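Local coordinates for outer surface protein (Bacillus cereus ATCC 14579, PDB 1X7F), which is of unknown function but probably hydrolyses glycosidic bonds of 6-phospho-N-acetylmuramic acid in cell-wall sugars, at residues Y46-A51 / K84-E89. Sequence-based numbering, arbitrary orientation.
Sequences YISAAA and KDNNME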
loop_
_atom_site.group_PDB
_atom_site.type_symbol
_atom_site.label_atom_id
_atom_site.label_comp_id
_atom_site.label_asym_id
_atom_site.label_seq_id
_atom_site.Cartn_x
_atom_site.Cartn_y
_atom_site.Cartn_z
ATOM N N TYR A 46 11.295 -16.634 -8.105
ATOM C CA TYR A 46 10.732 -15.456 -7.420
ATOM C C TYR A 46 9.231 -15.285 -7.646
ATOM O O TYR A 46 8.482 -15.016 -6.703
ATOM C CB TYR A 46 11.461 -14.206 -7.911
ATOM C CG TYR A 46 11.148 -12.905 -7.203
ATOM C CD1 TYR A 46 11.230 -12.795 -5.817
ATOM C CD2 TYR A 46 10.840 -11.756 -7.939
ATOM C CE1 TYR A 46 10.976 -11.587 -5.174
ATOM C CE2 TYR A 46 10.595 -10.533 -7.311
ATOM C CZ TYR A 46 10.657 -10.457 -5.923
ATOM O OH TYR A 46 10.437 -9.249 -5.294
ATOM N N ILE A 47 8.817 -15.406 -8.905
ATOM C CA ILE A 47 7.412 -15.437 -9.294
ATOM C C ILE A 47 6.683 -16.518 -8.492
ATOM O O ILE A 47 5.602 -16.270 -7.956
ATOM C CB ILE A 47 7.289 -15.691 -10.827
ATOM C CG1 ILE A 47 7.698 -14.444 -11.630
ATOM C CG2 ILE A 47 5.875 -16.177 -11.222
ATOM C CD1 ILE A 47 7.958 -14.740 -13.125
ATOM N N SER A 48 7.283 -17.710 -8.407
ATOM C CA SER A 48 6.724 -18.804 -7.606
ATOM C C SER A 48 6.587 -18.422 -6.121
ATOM O O SER A 48 5.543 -18.669 -5.518
ATOM C CB SER A 48 7.564 -20.077 -7.757
ATOM O OG SER A 48 7.293 -20.726 -8.989
ATOM N N ALA A 49 7.654 -17.842 -5.561
ATOM C CA ALA A 49 7.702 -17.351 -4.184
ATOM C C ALA A 49 6.629 -16.304 -3.901
ATOM O O ALA A 49 5.915 -16.412 -2.916
ATOM C CB ALA A 49 9.103 -16.766 -3.858
ATOM N N ALA A 50 6.522 -15.293 -4.760
ATOM C CA ALA A 50 5.522 -14.231 -4.590
ATOM C C ALA A 50 4.078 -14.750 -4.703
ATOM O O ALA A 50 3.177 -14.244 -4.028
ATOM C CB ALA A 50 5.772 -13.097 -5.577
ATOM N N ALA A 51 3.885 -15.765 -5.544
ATOM C CA ALA A 51 2.583 -16.400 -5.773
ATOM C C ALA A 51 2.035 -17.106 -4.550
ATOM O O ALA A 51 0.821 -17.128 -4.354
ATOM C CB ALA A 51 2.653 -17.393 -6.951
ATOM N N LYS A 84 2.031 -16.231 -16.137
ATOM C CA LYS A 84 0.632 -16.475 -16.504
ATOM C C LYS A 84 0.081 -17.808 -15.958
ATOM O O LYS A 84 -1.119 -17.924 -15.712
ATOM C CB LYS A 84 0.425 -16.355 -18.026
ATOM C CG LYS A 84 0.764 -17.595 -18.833
ATOM C CD LYS A 84 0.678 -17.350 -20.350
ATOM C CE LYS A 84 -0.659 -17.796 -20.945
ATOM N NZ LYS A 84 -0.748 -19.275 -21.051
ATOM N N ASP A 85 0.959 -18.797 -15.776
ATOM C CA ASP A 85 0.594 -20.071 -15.147
ATOM C C ASP A 85 0.315 -19.871 -13.655
ATOM O O ASP A 85 -0.422 -20.651 -13.040
ATOM C CB ASP A 85 1.706 -21.109 -15.313
ATOM C CG ASP A 85 1.877 -21.572 -16.744
ATOM O OD1 ASP A 85 0.877 -21.645 -17.496
ATOM O OD2 ASP A 85 2.992 -21.893 -17.205
ATOM N N ASN A 86 0.921 -18.830 -13.085
ATOM C CA ASN A 86 0.714 -18.471 -11.687
ATOM C C ASN A 86 -0.239 -17.291 -11.531
ATOM O O ASN A 86 -0.160 -16.542 -10.554
ATOM C CB ASN A 86 2.057 -18.216 -10.992
ATOM C CG ASN A 86 2.778 -19.509 -10.638
ATOM O OD1 ASN A 86 2.446 -20.175 -9.648
ATOM N ND2 ASN A 86 3.765 -19.876 -11.447
ATOM N N ASN A 87 -1.134 -17.145 -12.510
ATOM C CA ASN A 87 -2.212 -16.145 -12.504
ATOM C C ASN A 87 -1.771 -14.705 -12.179
ATOM O O ASN A 87 -2.425 -13.980 -11.418
ATOM C CB ASN A 87 -3.375 -16.621 -11.614
ATOM C CG ASN A 87 -3.806 -18.057 -11.928
ATOM O OD1 ASN A 87 -3.621 -18.963 -11.113
ATOM N ND2 ASN A 87 -4.358 -18.269 -13.121
ATOM N N MET A 88 -0.657 -14.295 -12.779
ATOM C CA MET A 88 -0.096 -12.970 -12.530
ATOM C C MET A 88 -0.246 -12.065 -13.740
ATOM O O MET A 88 0.117 -12.434 -14.855
ATOM C CB MET A 88 1.374 -13.061 -12.121
ATOM C CG MET A 88 1.627 -13.950 -10.930
ATOM S SD MET A 88 2.806 -13.193 -9.828
ATOM C CE MET A 88 3.326 -14.628 -8.921
ATOM N N GLU A 89 -0.791 -10.879 -13.504
ATOM C CA GLU A 89 -0.988 -9.872 -14.533
ATOM C C GLU A 89 0.358 -9.219 -14.867
ATOM O O GLU A 89 1.013 -8.684 -13.990
ATOM C CB GLU A 89 -1.966 -8.821 -14.006
ATOM C CG GLU A 89 -2.486 -7.828 -15.034
ATOM C CD GLU A 89 -3.147 -6.620 -14.388
ATOM O OE1 GLU A 89 -3.064 -6.491 -13.148
ATOM O OE2 GLU A 89 -3.754 -5.799 -15.115
HETATM O O HOH W 1 4.719 -21.674 -8.898
#
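A51, in the last turn of helix 40-51, comes closest in backbone to N86, just past the end of helix 74-85, with their CA atoms 6.5 Å apart. M88 does most of the bridging: its unbranched thioether chain, bent at chi2 (-138°), reaches across to lay the methyl CE against the helix. There CE meets CB of A51 at a tight 3.5 Å and CG2 of I47 at 3.8 Å. It is modelled so near the carbonyl O of I47 (3.0 Å) that its exact position is doubtful. The short side chains of A50 and A51 let this methyl come right up to the helix. The branched I47, with CG2 anti to its backbone N, offers that methyl to M88 and also packs on I58 and I79. Both helices flank the parallel sheet of a TIM-barrel-like N-terminal domain, and a Schellman motif ends helix 74-85, its C-prime residue N87 at positive phi, before strand 89-94 begins. N86 packs OD1 against CB of A51 (3.9 Å), and its amide suits two polar roles: OD1 accepts from a water (2.8 Å), while ND2 donates to the carbonyl of H82. The small hydroxyl of S48 shares that water through OG (2.7 Å).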